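Dihydropteroate synthase (Clostridioides difficile, PDB 6PZ2) catalyses the condensation of p-aminobenzoic acid with a dihydropterin pyrophosphate to give dihydropteroate in folate synthesis, and belongs to the enzyme family that sulfonamides inhibit. Local coordinates at residues 88-100 and 109-123. Residues are numbered along the deposited sequence; the frame is centred on the assembly and turned at random.
Sequences IPISIDTYKADVA and TMVNDVWGLRKDKNM. With PT1 (pteroic acid), chain K.
Strands 90-93 and 110-113 are parallel neighbours in the TIM barrel of this pterin-binding enzyme, joined by the beta-alpha-beta crossover through helix 97-105, and their C-terminal ends help form the pteroic acid pocket. Ile92 makes both of its backbone bonds to strand 110-113: its N donates to Met110 O and its O accepts from Asn112 N, each at 2.9 Å. At the start of the pair, Ile90 O takes both Thr109 N and Met110 N.

Asn112 and Asp93 run side by side into the pocket. Asn112 extends its CG opposite the backbone N (chi1 180°), which carries the amide to the pterin ring: OD1 accepts from N11 of the ligand at 2.8 Å and ND2 donates to N9 at 3.1 Å, a two-point grip that fixes the amide's rotation. Asp93 OD2 comes within 3.1 Å of ligand N8, and a water donates to Asp93 OD1 and Asn112 O and accepts from Val114 N.

Beyond the strands, Trp115 sets the edge of its pyrrole ring against one face of Tyr95 in a T-shaped stack, the planes 82° apart. Asp120 bridges two helix starts: OD2 receives Ala97 N at 2.8 Å from above the carboxylate plane, while OD1 caps Asn122 N. The bent side chain of Met123 tucks its SD against Ala100 CB, 3.7 Å away.

Asp53, on strand 51-55, accepts from Ser91 OG and Asn112 ND2, while Glu57 takes Tyr95 OH. Strand 133-137 flanks strand 110-113 on its other edge, and helix 68-85 packs against Ile90 and Val99.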
# COMPACT_ATOMS: atom_id res chain seq x y z
N ILE A 88 -8.80 25.76 5.01
CA ILE A 88 -7.82 24.69 5.10
C ILE A 88 -6.44 25.23 5.52
O ILE A 88 -5.96 26.24 5.04
CB ILE A 88 -7.75 23.94 3.74
CG1 ILE A 88 -7.12 22.55 3.89
CG2 ILE A 88 -7.04 24.75 2.67
CD1 ILE A 88 -8.07 21.55 4.54
N PRO A 89 -5.73 24.51 6.36
CA PRO A 89 -4.41 24.96 6.67
C PRO A 89 -3.52 24.94 5.42
O PRO A 89 -3.73 24.13 4.52
CB PRO A 89 -3.90 23.99 7.73
CG PRO A 89 -5.17 23.43 8.36
CD PRO A 89 -6.17 23.42 7.23
N ILE A 90 -2.53 25.82 5.43
CA ILE A 90 -1.58 25.98 4.32
C ILE A 90 -0.16 25.82 4.87
O ILE A 90 0.17 26.22 5.98
CB ILE A 90 -1.73 27.35 3.63
CG1 ILE A 90 -3.16 27.65 3.19
CG2 ILE A 90 -0.76 27.47 2.46
CD1 ILE A 90 -3.39 29.12 2.89
N SER A 91 0.68 25.23 4.06
CA SER A 91 2.06 25.06 4.35
C SER A 91 2.83 25.79 3.26
O SER A 91 2.44 25.63 2.11
CB SER A 91 2.37 23.58 4.34
OG SER A 91 3.76 23.35 4.26
N ILE A 92 3.91 26.50 3.56
CA ILE A 92 4.60 27.17 2.47
C ILE A 92 5.92 26.42 2.25
O ILE A 92 6.75 26.32 3.12
CB ILE A 92 4.81 28.68 2.73
CG1 ILE A 92 5.62 29.35 1.62
CG2 ILE A 92 5.53 28.90 4.05
CD1 ILE A 92 4.88 29.60 0.34
N ASP A 93 6.06 25.89 1.05
CA ASP A 93 7.20 25.11 0.72
C ASP A 93 8.28 26.10 0.29
O ASP A 93 8.36 26.42 -0.87
CB ASP A 93 6.88 24.13 -0.41
CG ASP A 93 7.99 23.13 -0.76
OD1 ASP A 93 9.21 23.47 -0.71
OD2 ASP A 93 7.61 22.00 -1.11
N THR A 94 9.07 26.58 1.21
CA THR A 94 10.16 27.49 0.83
C THR A 94 11.33 27.27 1.81
O THR A 94 11.07 26.99 2.98
CB THR A 94 9.72 28.96 0.91
OG1 THR A 94 10.77 29.77 0.39
CG2 THR A 94 9.43 29.42 2.32
N TYR A 95 12.56 27.45 1.34
CA TYR A 95 13.69 27.50 2.24
C TYR A 95 14.15 28.95 2.44
O TYR A 95 15.18 29.17 3.09
CB TYR A 95 14.87 26.69 1.70
CG TYR A 95 15.28 27.01 0.29
CD1 TYR A 95 16.25 27.95 0.01
CD2 TYR A 95 14.74 26.30 -0.77
CE1 TYR A 95 16.68 28.19 -1.29
CE2 TYR A 95 15.12 26.55 -2.07
CZ TYR A 95 16.09 27.51 -2.34
OH TYR A 95 16.44 27.74 -3.63
N LYS A 96 13.41 29.93 1.91
CA LYS A 96 13.82 31.33 2.06
C LYS A 96 12.99 32.01 3.17
O LYS A 96 11.77 32.01 3.15
CB LYS A 96 13.68 32.06 0.73
CG LYS A 96 14.40 31.37 -0.42
CD LYS A 96 14.37 32.15 -1.69
CE LYS A 96 14.89 31.38 -2.88
NZ LYS A 96 13.98 30.29 -3.30
N ALA A 97 13.71 32.62 4.10
CA ALA A 97 13.13 33.22 5.29
C ALA A 97 12.21 34.39 4.93
O ALA A 97 11.16 34.57 5.55
CB ALA A 97 14.25 33.66 6.21
N ASP A 98 12.55 35.16 3.90
CA ASP A 98 11.70 36.32 3.50
C ASP A 98 10.39 35.87 2.86
O ASP A 98 9.34 36.48 3.09
CB ASP A 98 12.39 37.33 2.57
CG ASP A 98 13.22 36.75 1.44
OD1 ASP A 98 13.67 37.55 0.64
OD2 ASP A 98 13.44 35.51 1.35
N VAL A 99 10.46 34.78 2.10
CA VAL A 99 9.24 34.19 1.55
C VAL A 99 8.37 33.69 2.70
O VAL A 99 7.15 33.96 2.75
CB VAL A 99 9.58 33.06 0.58
CG1 VAL A 99 8.32 32.36 0.10
CG2 VAL A 99 10.41 33.54 -0.60
N ALA A 100 8.98 32.94 3.60
CA ALA A 100 8.25 32.39 4.74
C ALA A 100 7.55 33.48 5.55
O ALA A 100 6.39 33.34 6.01
CB ALA A 100 9.20 31.62 5.62
N THR A 109 0.12 28.42 8.01
CA THR A 109 0.30 27.74 9.30
C THR A 109 1.70 27.13 9.47
O THR A 109 2.19 27.11 10.57
CB THR A 109 -0.72 26.61 9.45
OG1 THR A 109 -2.00 27.22 9.27
CG2 THR A 109 -0.65 25.91 10.79
N MET A 110 2.34 26.63 8.42
CA MET A 110 3.54 25.83 8.59
C MET A 110 4.55 26.24 7.51
O MET A 110 4.16 26.57 6.42
CB MET A 110 3.21 24.35 8.40
CG MET A 110 4.42 23.44 8.15
SD MET A 110 4.01 21.67 7.93
CE MET A 110 3.65 21.20 9.63
N VAL A 111 5.83 26.27 7.85
CA VAL A 111 6.86 26.43 6.86
C VAL A 111 7.42 25.03 6.62
O VAL A 111 7.87 24.36 7.53
CB VAL A 111 7.95 27.41 7.33
CG1 VAL A 111 9.10 27.47 6.35
CG2 VAL A 111 7.40 28.81 7.58
N ASN A 112 7.42 24.63 5.38
CA ASN A 112 8.00 23.42 4.94
C ASN A 112 9.37 23.73 4.35
O ASN A 112 9.48 24.04 3.17
CB ASN A 112 7.07 22.75 3.92
CG ASN A 112 7.63 21.44 3.41
OD1 ASN A 112 8.44 20.83 4.10
ND2 ASN A 112 7.21 21.01 2.22
N ASP A 113 10.42 23.53 5.13
CA ASP A 113 11.77 23.91 4.68
C ASP A 113 12.57 22.69 4.22
O ASP A 113 13.06 21.95 5.06
CB ASP A 113 12.53 24.58 5.83
CG ASP A 113 13.88 25.16 5.43
OD1 ASP A 113 14.35 24.88 4.31
OD2 ASP A 113 14.42 25.94 6.23
N VAL A 114 12.82 22.57 2.93
CA VAL A 114 13.54 21.42 2.38
C VAL A 114 15.05 21.55 2.59
O VAL A 114 15.78 20.70 2.07
CB VAL A 114 13.26 21.19 0.88
CG1 VAL A 114 11.78 20.93 0.61
CG2 VAL A 114 13.79 22.33 0.01
N TRP A 115 15.51 22.56 3.31
CA TRP A 115 16.91 22.59 3.78
C TRP A 115 17.00 22.57 5.31
O TRP A 115 18.07 22.65 5.88
CB TRP A 115 17.63 23.80 3.19
CG TRP A 115 18.15 23.49 1.83
CD1 TRP A 115 17.64 23.87 0.62
CD2 TRP A 115 19.27 22.64 1.55
NE1 TRP A 115 18.39 23.33 -0.40
CE2 TRP A 115 19.39 22.56 0.15
CE3 TRP A 115 20.17 21.94 2.37
CZ2 TRP A 115 20.38 21.80 -0.46
CZ3 TRP A 115 21.17 21.22 1.76
CH2 TRP A 115 21.27 21.16 0.37
N GLY A 116 15.87 22.40 5.99
CA GLY A 116 15.91 22.09 7.41
C GLY A 116 16.62 23.17 8.21
O GLY A 116 17.36 22.86 9.15
N LEU A 117 16.33 24.41 7.83
CA LEU A 117 16.72 25.64 8.45
C LEU A 117 18.17 25.95 8.08
O LEU A 117 18.69 26.87 8.65
CB LEU A 117 16.58 25.60 9.98
CG LEU A 117 15.23 25.16 10.52
CD1 LEU A 117 15.26 25.14 12.03
CD2 LEU A 117 14.12 26.08 10.03
N ARG A 118 18.81 25.23 7.18
CA ARG A 118 20.25 25.46 6.95
C ARG A 118 20.52 26.42 5.79
O ARG A 118 21.67 26.76 5.59
CB ARG A 118 20.98 24.17 6.58
CG ARG A 118 20.89 23.05 7.61
CD ARG A 118 21.13 23.44 9.05
NE ARG A 118 21.07 22.31 9.98
CZ ARG A 118 21.99 21.37 10.04
NH1 ARG A 118 23.14 21.52 9.40
NH2 ARG A 118 21.75 20.25 10.72
N LYS A 119 19.58 26.75 4.93
CA LYS A 119 19.95 27.51 3.76
C LYS A 119 19.78 29.00 4.07
O LYS A 119 20.44 29.78 3.45
CB LYS A 119 19.14 27.16 2.51
CG LYS A 119 19.96 27.09 1.23
CD LYS A 119 21.37 26.55 1.46
CE LYS A 119 21.86 25.49 0.50
NZ LYS A 119 22.95 24.70 1.12
N ASP A 120 18.93 29.37 5.00
CA ASP A 120 18.75 30.75 5.29
C ASP A 120 18.91 30.94 6.80
O ASP A 120 18.05 30.47 7.59
CB ASP A 120 17.38 31.22 4.79
CG ASP A 120 17.16 32.74 4.82
OD1 ASP A 120 17.60 33.38 5.79
OD2 ASP A 120 16.48 33.25 3.90
N LYS A 121 19.94 31.68 7.20
CA LYS A 121 20.24 31.87 8.62
C LYS A 121 19.06 32.57 9.32
O LYS A 121 18.94 32.41 10.53
CB LYS A 121 21.55 32.62 8.84
CG LYS A 121 22.78 32.03 8.16
CD LYS A 121 24.12 32.40 8.79
CE LYS A 121 24.44 33.88 8.78
NZ LYS A 121 24.71 34.42 7.43
N ASN A 122 18.17 33.26 8.60
CA ASN A 122 17.04 33.92 9.29
C ASN A 122 15.81 33.02 9.48
O ASN A 122 14.83 33.47 10.16
CB ASN A 122 16.58 35.18 8.56
CG ASN A 122 17.69 36.20 8.46
OD1 ASN A 122 18.41 36.45 9.43
ND2 ASN A 122 17.88 36.73 7.27
N MET A 123 15.85 31.80 8.94
CA MET A 123 14.61 31.02 8.84
C MET A 123 14.13 30.66 10.24
O MET A 123 12.95 30.79 10.52
CB MET A 123 14.75 29.74 8.02
CG MET A 123 13.44 28.95 7.98
SD MET A 123 12.13 29.79 7.06
CE MET A 123 12.69 29.38 5.41
C2 PT1 K . 9.54 16.06 0.61
C3 PT1 K . 9.48 16.98 -0.51
C5 PT1 K . 9.09 18.35 -0.15
N6 PT1 K . 9.72 16.66 -1.81
C7 PT1 K . 8.96 17.75 2.12
N9 PT1 K . 8.88 18.65 1.13
C10 PT1 K . 9.65 17.61 -2.76
N11 PT1 K . 8.70 18.09 3.40
C12 PT1 K . 9.32 18.92 -2.42
C21 PT1 K . 13.18 12.56 -7.52
O22 PT1 K . 14.14 11.88 -7.14
O1 PT1 K . 9.87 14.77 0.43
N4 PT1 K . 9.31 16.47 1.87
N8 PT1 K . 9.01 19.26 -1.14
C13 PT1 K . 9.96 17.24 -4.20
N14 PT1 K . 11.34 16.77 -4.25
C15 PT1 K . 11.76 15.80 -5.09
C16 PT1 K . 10.99 15.36 -6.18
C17 PT1 K . 12.96 15.17 -4.82
C18 PT1 K . 11.47 14.34 -6.99
C19 PT1 K . 13.45 14.14 -5.62
C20 PT1 K . 12.69 13.72 -6.70
O23 PT1 K . 12.58 12.23 -8.55
O HOH W 1 -2.93 28.27 7.03
O HOH W 2 11.19 24.20 1.15
O HOH W 3 16.57 27.38 5.04